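Local coordinates for protein tyrosinase (Aspergillus oryzae, PDB 6JU7) that probably oxidises L-tyrosine and L-dopa to L-dopaquinone with molecular oxygen at a pair of copper ions, a step of melanin biosynthesis, at residues 15-20 and 138-143; 69-74 and 94-99; 269-274 and 332-337; 342-347 and 355-360. The protein carries 1 engineered substitution. All coordinates share one frame; numbering follows the deposited sequence.

Interaction 1 of 4, residues 15-20 and 138-143; sequences DPKHPL and WENEAK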
# COMPACT_ATOMS: atom_id res chain seq x y z
N ASP B 15 -19.98 -23.71 -26.44
CA ASP B 15 -20.68 -23.11 -27.57
C ASP B 15 -19.88 -23.40 -28.85
O ASP B 15 -18.69 -23.08 -28.87
CB ASP B 15 -20.87 -21.62 -27.34
CG ASP B 15 -21.62 -20.91 -28.45
OD1 ASP B 15 -22.14 -19.81 -28.22
OD2 ASP B 15 -21.70 -21.46 -29.56
N PRO B 16 -20.47 -24.01 -29.87
CA PRO B 16 -19.68 -24.41 -31.04
C PRO B 16 -19.03 -23.23 -31.75
O PRO B 16 -18.06 -23.44 -32.49
CB PRO B 16 -20.69 -25.11 -31.96
CG PRO B 16 -22.04 -24.72 -31.45
CD PRO B 16 -21.87 -24.41 -29.99
N LYS B 17 -19.53 -22.02 -31.53
CA LYS B 17 -18.93 -20.87 -32.21
C LYS B 17 -17.84 -20.27 -31.33
O LYS B 17 -17.25 -19.27 -31.75
CB LYS B 17 -19.92 -19.81 -32.64
CG LYS B 17 -20.71 -19.10 -31.57
CD LYS B 17 -21.82 -18.23 -32.17
CE LYS B 17 -22.55 -17.45 -31.09
NZ LYS B 17 -23.45 -18.32 -30.27
N HIS B 18 -17.60 -20.89 -30.18
CA HIS B 18 -16.52 -20.50 -29.29
C HIS B 18 -15.67 -21.71 -28.93
O HIS B 18 -15.68 -22.18 -27.79
CB HIS B 18 -17.09 -19.89 -28.02
CG HIS B 18 -17.82 -18.60 -28.20
ND1 HIS B 18 -17.16 -17.40 -28.28
CD2 HIS B 18 -19.13 -18.31 -28.29
CE1 HIS B 18 -18.04 -16.43 -28.43
NE2 HIS B 18 -19.25 -16.95 -28.43
N PRO B 19 -14.94 -22.25 -29.90
CA PRO B 19 -14.13 -23.44 -29.63
C PRO B 19 -12.93 -23.15 -28.72
O PRO B 19 -12.16 -22.22 -28.95
CB PRO B 19 -13.63 -23.82 -31.03
CG PRO B 19 -13.62 -22.53 -31.79
CD PRO B 19 -14.83 -21.79 -31.30
N LEU B 20 -12.82 -23.92 -27.65
CA LEU B 20 -11.78 -23.90 -26.65
C LEU B 20 -11.14 -22.53 -26.42
O LEU B 20 -9.97 -22.29 -26.71
CB LEU B 20 -10.68 -24.91 -26.99
CG LEU B 20 -11.12 -26.38 -26.85
CD1 LEU B 20 -10.03 -27.30 -27.39
CD2 LEU B 20 -11.44 -26.72 -25.41
N TRP B 138 -22.56 -8.72 -25.43
CA TRP B 138 -21.92 -8.88 -24.12
C TRP B 138 -21.83 -10.36 -23.78
O TRP B 138 -20.83 -10.82 -23.23
CB TRP B 138 -22.69 -8.09 -23.06
CG TRP B 138 -22.36 -6.62 -23.06
CD1 TRP B 138 -22.59 -5.72 -24.07
CD2 TRP B 138 -21.73 -5.89 -22.01
NE1 TRP B 138 -22.15 -4.47 -23.70
CE2 TRP B 138 -21.61 -4.55 -22.43
CE3 TRP B 138 -21.26 -6.25 -20.73
CZ2 TRP B 138 -21.04 -3.58 -21.62
CZ3 TRP B 138 -20.68 -5.28 -19.93
CH2 TRP B 138 -20.58 -3.95 -20.38
N GLU B 139 -22.88 -11.13 -24.10
CA GLU B 139 -22.85 -12.57 -23.92
C GLU B 139 -21.71 -13.22 -24.68
O GLU B 139 -21.04 -14.11 -24.17
CB GLU B 139 -24.20 -13.18 -24.36
CG GLU B 139 -25.38 -12.77 -23.52
CD GLU B 139 -26.72 -13.24 -24.05
OE1 GLU B 139 -26.72 -14.24 -24.81
OE2 GLU B 139 -27.77 -12.63 -23.69
N ASN B 140 -21.48 -12.80 -25.92
CA ASN B 140 -20.38 -13.35 -26.71
C ASN B 140 -19.03 -13.03 -26.10
O ASN B 140 -18.09 -13.83 -26.18
CB ASN B 140 -20.52 -12.86 -28.15
CG ASN B 140 -21.51 -13.74 -28.90
OD1 ASN B 140 -21.55 -14.95 -28.71
ND2 ASN B 140 -22.31 -13.11 -29.76
N GLU B 141 -18.91 -11.89 -25.41
CA GLU B 141 -17.66 -11.61 -24.72
C GLU B 141 -17.49 -12.48 -23.48
O GLU B 141 -16.40 -12.97 -23.18
CB GLU B 141 -17.61 -10.13 -24.34
CG GLU B 141 -17.46 -9.18 -25.50
CD GLU B 141 -16.13 -9.25 -26.22
OE1 GLU B 141 -15.17 -9.84 -25.68
OE2 GLU B 141 -16.06 -8.71 -27.34
N ALA B 142 -18.58 -12.67 -22.71
CA ALA B 142 -18.55 -13.60 -21.58
C ALA B 142 -18.11 -14.98 -22.06
O ALA B 142 -17.32 -15.65 -21.40
CB ALA B 142 -19.90 -13.67 -20.89
N LYS B 143 -18.63 -15.43 -23.20
CA LYS B 143 -18.30 -16.77 -23.68
C LYS B 143 -16.85 -16.87 -24.14
O LYS B 143 -16.31 -17.99 -24.17
CB LYS B 143 -19.22 -17.18 -24.84
CG LYS B 143 -20.67 -17.32 -24.41
CD LYS B 143 -21.54 -17.74 -25.58
CE LYS B 143 -22.96 -18.08 -25.14
NZ LYS B 143 -23.76 -18.51 -26.33
O HOH W 1 -23.83 -16.37 -28.05
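Asp15 and Lys143 join in a salt bridge that ties a type I beta turn, Asp15 to His18, to helix 135-144 at the surface of the molecule. The turn carries an Asx turn within it: Asp15 OD2 accepts a hydrogen bond from the backbone N of Lys17, which arrives from above the carboxylate plane and helps to hold the carboxylate in place. Asp15 OD1 takes two ammonium groups, Lys143 NZ at 2.8 Å on its anti side and Lys17 NZ at 2.9 Å on its syn lone pair. The two lysine nitrogens, Lys17 NZ and Lys143 NZ, are themselves 4.0 Å apart, a like-charge proximity that the shared carboxylate oxygen probably offsets. Lysine suits position 143 because its chain runs extended beyond CG and can span from the helix to the acid.

Buried among these residues, His18 supplies both a polar edge and a flat face. Its NE2 donates a nearly straight bond (165°) to Asn140 OD1, which lies in the ring plane, while its ND1 is paired with Gln144 on the same helix. These two bonds fix the rotation of the imidazole. Lys143 CB sits over the ring centre in a CH-pi contact, 3.6 Å from the centroid.

One water closes the polar cluster: it donates to Asn140 OD1 at 2.8 Å and accepts from both Lys17 NZ and Lys143 NZ, the latter at 2.7 Å.

Interaction 2 of 4, residues 69-74 and 94-99; sequences GIHGAP and GFAVHN. Engineered in segment 94-99: Ala96 (natural residue Cys). With TYR (tyrosine), chain E.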
# COMPACT_ATOMS: atom_id res chain seq x y z
N GLY B 69 -13.03 -20.39 1.21
CA GLY B 69 -13.08 -21.25 2.38
C GLY B 69 -12.94 -22.73 2.06
O GLY B 69 -12.71 -23.52 2.97
N ILE B 70 -13.13 -23.13 0.81
CA ILE B 70 -12.92 -24.53 0.43
C ILE B 70 -11.48 -24.93 0.70
O ILE B 70 -11.21 -26.04 1.15
CB ILE B 70 -13.27 -24.75 -1.06
CG1 ILE B 70 -14.77 -24.56 -1.32
CG2 ILE B 70 -12.82 -26.10 -1.56
CD1 ILE B 70 -15.13 -24.49 -2.79
N HIS B 71 -10.56 -24.00 0.46
CA HIS B 71 -9.14 -24.35 0.49
C HIS B 71 -8.67 -24.66 1.91
O HIS B 71 -7.96 -25.65 2.11
CB HIS B 71 -8.35 -23.20 -0.10
CG HIS B 71 -6.90 -23.40 -0.38
ND1 HIS B 71 -5.92 -22.88 0.44
CD2 HIS B 71 -6.26 -24.02 -1.38
CE1 HIS B 71 -4.73 -23.19 -0.05
NE2 HIS B 71 -4.90 -23.87 -1.16
N GLY B 72 -9.00 -23.83 2.89
CA GLY B 72 -8.47 -23.91 4.24
C GLY B 72 -9.44 -23.42 5.30
O GLY B 72 -10.57 -23.90 5.43
N ALA B 73 -8.99 -22.47 6.11
CA ALA B 73 -9.84 -21.91 7.17
C ALA B 73 -11.01 -21.18 6.53
O ALA B 73 -10.83 -20.57 5.45
CB ALA B 73 -9.03 -20.94 8.04
N PRO B 74 -12.17 -21.13 7.18
CA PRO B 74 -12.43 -21.67 8.51
C PRO B 74 -12.81 -23.15 8.59
O PRO B 74 -13.40 -23.59 9.59
CB PRO B 74 -13.60 -20.79 8.97
CG PRO B 74 -14.35 -20.47 7.70
CD PRO B 74 -13.29 -20.34 6.65
N GLY B 94 -8.04 -28.14 5.56
CA GLY B 94 -9.13 -27.99 4.61
C GLY B 94 -9.16 -29.07 3.55
O GLY B 94 -8.59 -30.15 3.65
N PHE B 95 -9.93 -28.79 2.49
CA PHE B 95 -10.10 -29.74 1.40
C PHE B 95 -8.90 -29.73 0.47
O PHE B 95 -8.68 -30.68 -0.28
CB PHE B 95 -11.33 -29.41 0.57
CG PHE B 95 -12.64 -29.65 1.28
CD1 PHE B 95 -13.04 -30.94 1.58
CD2 PHE B 95 -13.46 -28.60 1.65
CE1 PHE B 95 -14.24 -31.19 2.23
CE2 PHE B 95 -14.66 -28.83 2.30
CZ PHE B 95 -15.06 -30.13 2.58
N ALA B 96 -8.14 -28.63 0.44
CA ALA B 96 -7.05 -28.54 -0.52
C ALA B 96 -6.05 -29.68 -0.30
O ALA B 96 -5.75 -30.08 0.81
CB ALA B 96 -6.31 -27.22 -0.36
N VAL B 97 -5.50 -30.16 -1.41
CA VAL B 97 -4.41 -31.11 -1.38
C VAL B 97 -3.09 -30.36 -1.47
O VAL B 97 -2.86 -29.64 -2.44
CB VAL B 97 -4.49 -32.11 -2.55
CG1 VAL B 97 -3.21 -32.94 -2.59
CG2 VAL B 97 -5.71 -33.01 -2.43
N HIS B 98 -2.24 -30.61 -0.49
CA HIS B 98 -0.83 -30.22 -0.53
C HIS B 98 0.04 -31.39 -0.09
O HIS B 98 -0.39 -32.26 0.67
CB HIS B 98 -0.54 -29.01 0.36
CG HIS B 98 -1.28 -27.79 -0.10
ND1 HIS B 98 -2.47 -27.37 0.45
CD2 HIS B 98 -1.00 -26.92 -1.11
CE1 HIS B 98 -2.88 -26.28 -0.19
NE2 HIS B 98 -2.01 -25.98 -1.13
N ASN B 99 1.27 -31.39 -0.59
CA ASN B 99 2.19 -32.49 -0.30
C ASN B 99 1.64 -33.85 -0.70
O ASN B 99 1.85 -34.84 0.01
CB ASN B 99 2.65 -32.49 1.15
CG ASN B 99 3.97 -33.21 1.32
OD1 ASN B 99 4.92 -33.06 0.54
ND2 ASN B 99 4.07 -34.02 2.36
N TYR E . 4.12 -21.24 3.44
CA TYR E . 4.26 -22.44 2.62
C TYR E . 5.70 -22.97 2.71
O TYR E . 5.91 -24.14 2.34
CB TYR E . 3.92 -22.19 1.16
CG TYR E . 2.45 -22.11 0.80
CD1 TYR E . 1.86 -23.11 0.04
CD2 TYR E . 1.65 -21.04 1.19
CE1 TYR E . 0.52 -23.06 -0.31
CE2 TYR E . 0.32 -20.97 0.85
CZ TYR E . -0.25 -21.98 0.09
OH TYR E . -1.58 -21.91 -0.25
OXT TYR E . 6.57 -22.21 3.17
O HOH W 2 -2.16 -23.53 -2.36
O HOH W 3 -6.08 -26.82 3.83
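The imidazoles of His71 and His98 stand almost perpendicular, their planes 82° apart and their centroids separated by 5.1 Å. His71 presents NE2 in the plane of the His98 ring, at its edge, 3.3 Å from His98 CE1. The first torsion of His71 (chi1 -171°) sets CG opposite the backbone N; although the CB bond starts away from residues 94-99, the ring swings back over them. There Ala96, an engineered residue that replaces a cysteine, lays its CB over one face of the His71 ring, 3.4 Å from CD2.

Both histidines bind copper in structures of this protein, as part of the type 3 dicopper centre of the tyrosinase family, and His107, a further ligand, lies close by on helix 103-129. Here a water is hydrogen-bonded to both NE2 atoms, 2.7 Å from that of His98, and also to OH of the bound tyrosine. Imidazole suits both places, since each ring turns a nitrogen toward the metal site. The phenol oxygen lies near the plane of the His71 ring, at its edge.

Behind the rings, Phe95 N and Ala96 N make weak bonds to the carbonyls of Ile70 and His71. Gly94 suits the close backbone crossing, because a CB there would collide with His71 O and Gly72 CA. Ile70 CG2 reaches Phe95 CD2 at 4.1 Å, and a second water links His71 O to Gly94 N.

Interaction 3 of 4, residues 269-274 and 332-337; sequences PWYQNL and HNNVHN. With TYR (tyrosine), chain E.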
# COMPACT_ATOMS: atom_id res chain seq x y z
N PRO B 269 14.51 -15.45 -2.74
CA PRO B 269 15.02 -16.12 -1.53
C PRO B 269 14.36 -17.48 -1.31
O PRO B 269 13.45 -17.64 -0.50
CB PRO B 269 14.70 -15.11 -0.44
CG PRO B 269 13.47 -14.41 -0.93
CD PRO B 269 13.64 -14.29 -2.43
N TRP B 270 14.83 -18.48 -2.06
CA TRP B 270 14.36 -19.86 -1.92
C TRP B 270 14.39 -20.34 -0.47
O TRP B 270 15.36 -20.07 0.25
CB TRP B 270 15.22 -20.82 -2.78
CG TRP B 270 15.22 -20.39 -4.23
CD1 TRP B 270 16.26 -19.76 -4.87
CD2 TRP B 270 14.18 -20.51 -5.20
NE1 TRP B 270 15.94 -19.50 -6.17
CE2 TRP B 270 14.66 -19.95 -6.41
CE3 TRP B 270 12.90 -21.05 -5.20
CZ2 TRP B 270 13.89 -19.91 -7.58
CZ3 TRP B 270 12.14 -21.01 -6.36
CH2 TRP B 270 12.63 -20.44 -7.54
N TYR B 271 13.38 -21.10 -0.05
CA TYR B 271 13.43 -21.60 1.34
C TYR B 271 14.31 -22.84 1.44
O TYR B 271 14.78 -23.15 2.55
CB TYR B 271 12.06 -21.85 1.96
CG TYR B 271 11.23 -22.94 1.33
CD1 TYR B 271 11.42 -24.28 1.64
CD2 TYR B 271 10.23 -22.62 0.43
CE1 TYR B 271 10.65 -25.27 1.06
CE2 TYR B 271 9.46 -23.60 -0.16
CZ TYR B 271 9.67 -24.93 0.15
OH TYR B 271 8.90 -25.91 -0.42
N GLN B 272 14.54 -23.50 0.30
CA GLN B 272 15.36 -24.71 0.28
C GLN B 272 16.84 -24.42 0.46
O GLN B 272 17.35 -23.38 0.06
CB GLN B 272 15.14 -25.46 -1.05
CG GLN B 272 13.74 -26.00 -1.19
CD GLN B 272 12.78 -25.06 -1.89
OE1 GLN B 272 12.89 -23.84 -1.92
NE2 GLN B 272 11.75 -25.69 -2.46
N ASN B 273 17.51 -25.41 1.06
CA ASN B 273 18.96 -25.50 1.09
C ASN B 273 19.48 -25.85 -0.31
O ASN B 273 19.17 -26.92 -0.85
CB ASN B 273 19.40 -26.58 2.09
CG ASN B 273 20.88 -26.53 2.37
OD1 ASN B 273 21.58 -25.69 1.81
ND2 ASN B 273 21.37 -27.41 3.24
N LEU B 274 20.23 -24.93 -0.90
CA LEU B 274 20.78 -25.11 -2.24
C LEU B 274 22.27 -25.46 -2.17
O LEU B 274 23.01 -25.22 -3.13
CB LEU B 274 20.58 -23.85 -3.09
CG LEU B 274 19.13 -23.37 -3.22
CD1 LEU B 274 19.01 -22.34 -4.34
CD2 LEU B 274 18.19 -24.53 -3.45
N HIS B 332 5.79 -23.34 -6.46
CA HIS B 332 4.54 -22.71 -6.04
C HIS B 332 4.61 -22.25 -4.59
O HIS B 332 4.10 -21.19 -4.23
CB HIS B 332 3.36 -23.65 -6.33
CG HIS B 332 2.31 -23.78 -5.30
ND1 HIS B 332 2.49 -24.56 -4.16
CD2 HIS B 332 1.04 -23.32 -5.22
CE1 HIS B 332 1.39 -24.53 -3.43
NE2 HIS B 332 0.49 -23.78 -4.04
N ASN B 333 5.24 -23.05 -3.74
CA ASN B 333 5.35 -22.71 -2.33
C ASN B 333 6.14 -21.41 -2.15
O ASN B 333 5.73 -20.56 -1.36
CB ASN B 333 6.07 -23.81 -1.54
CG ASN B 333 5.27 -25.07 -1.34
OD1 ASN B 333 4.05 -25.09 -1.59
ND2 ASN B 333 5.95 -26.10 -0.85
N ASN B 334 7.28 -21.35 -2.84
CA ASN B 334 8.11 -20.14 -2.79
C ASN B 334 7.36 -18.93 -3.33
O ASN B 334 7.42 -17.88 -2.69
CB ASN B 334 9.42 -20.34 -3.56
CG ASN B 334 10.42 -21.16 -2.77
OD1 ASN B 334 11.04 -20.61 -1.87
ND2 ASN B 334 10.57 -22.44 -3.08
N VAL B 335 6.68 -19.08 -4.47
CA VAL B 335 5.96 -17.89 -4.98
C VAL B 335 4.91 -17.43 -3.98
O VAL B 335 4.73 -16.23 -3.79
CB VAL B 335 5.36 -18.17 -6.36
CG1 VAL B 335 4.51 -17.00 -6.86
CG2 VAL B 335 6.48 -18.49 -7.35
N HIS B 336 4.21 -18.35 -3.31
CA HIS B 336 3.25 -17.97 -2.28
C HIS B 336 3.90 -17.13 -1.20
O HIS B 336 3.36 -16.10 -0.81
CB HIS B 336 2.64 -19.22 -1.64
CG HIS B 336 1.35 -19.67 -2.25
ND1 HIS B 336 0.14 -19.11 -1.90
CD2 HIS B 336 1.05 -20.61 -3.18
CE1 HIS B 336 -0.85 -19.68 -2.59
NE2 HIS B 336 -0.31 -20.61 -3.39
N ASN B 337 5.05 -17.61 -0.69
CA ASN B 337 5.73 -16.87 0.37
C ASN B 337 6.16 -15.50 -0.13
O ASN B 337 6.04 -14.49 0.60
CB ASN B 337 6.95 -17.67 0.84
CG ASN B 337 6.57 -18.91 1.62
OD1 ASN B 337 5.50 -18.99 2.22
ND2 ASN B 337 7.46 -19.90 1.66
N TYR E . 4.12 -21.24 3.44
CA TYR E . 4.26 -22.44 2.62
C TYR E . 5.70 -22.97 2.71
O TYR E . 5.91 -24.14 2.34
CB TYR E . 3.92 -22.19 1.16
CG TYR E . 2.45 -22.11 0.80
CD1 TYR E . 1.86 -23.11 0.04
CD2 TYR E . 1.65 -21.04 1.19
CE1 TYR E . 0.52 -23.06 -0.31
CE2 TYR E . 0.32 -20.97 0.85
CZ TYR E . -0.25 -21.98 0.09
OH TYR E . -1.58 -21.91 -0.25
OXT TYR E . 6.57 -22.21 3.17
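A single buried amide, that of Asn334, bonds through both its ends to the loop 269-274. Its OD1 accepts a hydrogen bond from Tyr271 N at 3.0 Å on an in-plane lone pair, and its ND2 donates to Gln272 OE1 at 2.9 Å, with the two amide planes only 24° apart. ND2 also bonds to Ala330 O one turn back in the helix and touches the edge of the Trp270 ring. Asparagine suits this place: a short side chain with a donor and an acceptor, held flat by partners at both ends.

Tyr271 lies alongside this amide. With chi1 at 65°, its ring is directed to the helix, and Asn333 ND2 donates an almost straight bond (176°) to its OH. Gln272 OE1 lies over the centre of that same ring.

The same helix also meets the bound tyrosine. Asn337 receives its amino group on OD1 and donates from ND2 to its OXT at 2.9 Å, while the phenol carbon CZ lies over the centre of the His336 ring. His332 and His336 bind copper in structures of this protein, with His376 as third ligand; here His336 NE2 bonds to His376. Their HxxxH spacing belongs to the dicopper site of tyrosinases.

Interaction 4 of 4, residues 342-347 and 355-360; sequences FMFSRP and WGAGHM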
# COMPACT_ATOMS: atom_id res chain seq x y z
N PHE B 342 6.57 -13.54 4.31
CA PHE B 342 6.81 -14.76 5.07
C PHE B 342 7.57 -14.49 6.37
O PHE B 342 8.02 -15.45 7.00
CB PHE B 342 7.61 -15.76 4.21
CG PHE B 342 8.89 -15.19 3.63
CD1 PHE B 342 8.88 -14.48 2.45
CD2 PHE B 342 10.11 -15.39 4.26
CE1 PHE B 342 10.04 -13.97 1.90
CE2 PHE B 342 11.28 -14.89 3.72
CZ PHE B 342 11.25 -14.18 2.52
N MET B 343 7.73 -13.23 6.77
CA MET B 343 8.45 -12.89 7.98
C MET B 343 7.61 -11.91 8.80
O MET B 343 7.55 -10.72 8.50
CB MET B 343 9.82 -12.28 7.66
CG MET B 343 10.82 -13.22 7.04
SD MET B 343 12.43 -12.46 6.77
CE MET B 343 12.17 -11.55 5.26
N PHE B 344 6.95 -12.43 9.82
CA PHE B 344 6.16 -11.63 10.76
C PHE B 344 7.08 -10.98 11.76
O PHE B 344 7.03 -9.77 12.04
CB PHE B 344 5.13 -12.55 11.43
CG PHE B 344 4.28 -11.90 12.49
CD1 PHE B 344 3.41 -10.87 12.14
CD2 PHE B 344 4.35 -12.28 13.82
CE1 PHE B 344 2.63 -10.26 13.11
CE2 PHE B 344 3.56 -11.69 14.79
CZ PHE B 344 2.72 -10.66 14.42
N SER B 345 7.94 -11.77 12.41
CA SER B 345 8.89 -11.19 13.37
C SER B 345 10.05 -10.48 12.68
O SER B 345 10.40 -10.79 11.52
CB SER B 345 9.37 -12.26 14.35
OG SER B 345 10.15 -13.24 13.67
N ARG B 346 10.60 -9.47 13.34
CA ARG B 346 11.64 -8.64 12.74
C ARG B 346 12.89 -9.49 12.50
O ARG B 346 13.37 -10.10 13.44
CB ARG B 346 12.00 -7.43 13.62
CG ARG B 346 12.71 -6.32 12.86
CD ARG B 346 12.89 -5.01 13.61
NE ARG B 346 13.17 -3.86 12.75
CZ ARG B 346 14.20 -3.03 12.75
NH1 ARG B 346 14.30 -2.02 11.88
NH2 ARG B 346 15.18 -3.16 13.65
N PRO B 347 13.36 -9.59 11.27
CA PRO B 347 14.58 -10.37 10.99
C PRO B 347 15.84 -9.54 11.20
O PRO B 347 15.79 -8.43 11.73
CB PRO B 347 14.40 -10.69 9.50
CG PRO B 347 13.74 -9.45 8.99
CD PRO B 347 12.73 -9.05 10.04
N TRP B 355 10.89 -7.63 5.21
CA TRP B 355 10.10 -7.87 6.41
C TRP B 355 8.60 -7.69 6.16
O TRP B 355 8.18 -6.71 5.53
CB TRP B 355 10.56 -6.94 7.52
CG TRP B 355 9.95 -7.12 8.87
CD1 TRP B 355 9.29 -8.19 9.41
CD2 TRP B 355 9.96 -6.09 9.88
NE1 TRP B 355 8.90 -7.89 10.69
CE2 TRP B 355 9.30 -6.62 11.00
CE3 TRP B 355 10.49 -4.80 9.92
CZ2 TRP B 355 9.13 -5.89 12.19
CZ3 TRP B 355 10.31 -4.08 11.10
CH2 TRP B 355 9.64 -4.62 12.21
N GLY B 356 7.82 -8.64 6.65
CA GLY B 356 6.37 -8.49 6.72
C GLY B 356 5.65 -9.75 6.29
O GLY B 356 6.14 -10.48 5.42
N ALA B 357 4.48 -10.02 6.87
CA ALA B 357 3.73 -11.24 6.58
C ALA B 357 2.35 -10.92 6.04
O ALA B 357 1.78 -9.85 6.28
CB ALA B 357 3.59 -12.10 7.83
N GLY B 358 1.77 -11.89 5.34
CA GLY B 358 0.45 -11.66 4.74
C GLY B 358 -0.17 -12.94 4.26
O GLY B 358 0.46 -14.03 4.31
N HIS B 359 -1.42 -12.85 3.82
CA HIS B 359 -2.24 -14.03 3.61
C HIS B 359 -1.65 -15.08 2.68
O HIS B 359 -1.77 -16.29 2.95
CB HIS B 359 -3.61 -13.57 3.07
CG HIS B 359 -4.36 -12.87 4.17
ND1 HIS B 359 -3.98 -11.64 4.66
CD2 HIS B 359 -5.48 -13.23 4.84
CE1 HIS B 359 -4.83 -11.30 5.61
NE2 HIS B 359 -5.75 -12.24 5.75
N MET B 360 -1.07 -14.66 1.55
CA MET B 360 -0.63 -15.64 0.54
C MET B 360 0.44 -16.59 1.04
O MET B 360 0.64 -17.65 0.43
CB MET B 360 -0.18 -14.91 -0.74
CG MET B 360 -1.35 -14.63 -1.69
SD MET B 360 -1.87 -16.10 -2.61
CE MET B 360 -0.51 -16.17 -3.80
O HOH W 4 8.52 -11.46 4.41
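Trp355 lies across the end of a short antiparallel beta hairpin, strands 342-343 and 356-357, and spreads its indole over the chain leaving the first strand. Its chi1 of -174° places CG opposite the backbone N. CB touches Pro347 CD, and CG comes to 3.6 Å from the same carbon, which sits over the five-membered ring in a CH-pi contact. CD1 meets Met343 O at the ring edge. NE1 donates to Phe344 O at 3.0 Å; the oxygen lies near the indole plane, whereas the N-H approaches from above the carbonyl plane. CE2 packs against Arg346 CA on the face that Pro347 covers. The extended arginine chain then covers the six-membered ring, with CG 3.6 Å from its centroid. CZ2 lies by Arg346 CB, and CH2 by Arg346 CG and CD. At the far rim, Trp355 CZ3 meets Arg346 NE at 3.3 Å. The guanidinium plane is turned 65° from the indole and directs an edge at CZ3, and Glu167 of the second subunit packs on both residues.

Tryptophan suits the site because one flat group offers a wide face to aliphatic carbons and an N-H to a backbone carbonyl. Gly356 suits its backbone angles, at which a CB would strike the preceding carbonyl. Weak bonds join Met343 and Gly356 in both directions. Farther along, Ala357 CB meets Phe344 CB at 3.9 Å, and a water accepts from Phe342 N while donating to Gly356 O at 2.8 Å.

Interactions 2 to 4 lie in the central domain of tyrosinase, which this chain, a piece of a longer protein, contains. Interactions 2 and 3 meet at the dicopper site: His98 CD2 is 4.1 Å from His332 CE1, and the bound tyrosine touches both contacts, its phenol end near His71 and His98, its amino acid end on Asn337. Interaction 4 adjoins interaction 3; strand 342-343 follows helix 328-340 directly in the chain. Met360 O lies 2.8 Å from His336 ND1, a probable hydrogen bond that would orient this histidine from the second shell, and Phe342 packs on Asn337 and Pro269. Interaction 1 stands apart, its centre about 32 Å from that of interaction 2, although its chain loop encloses interaction 2.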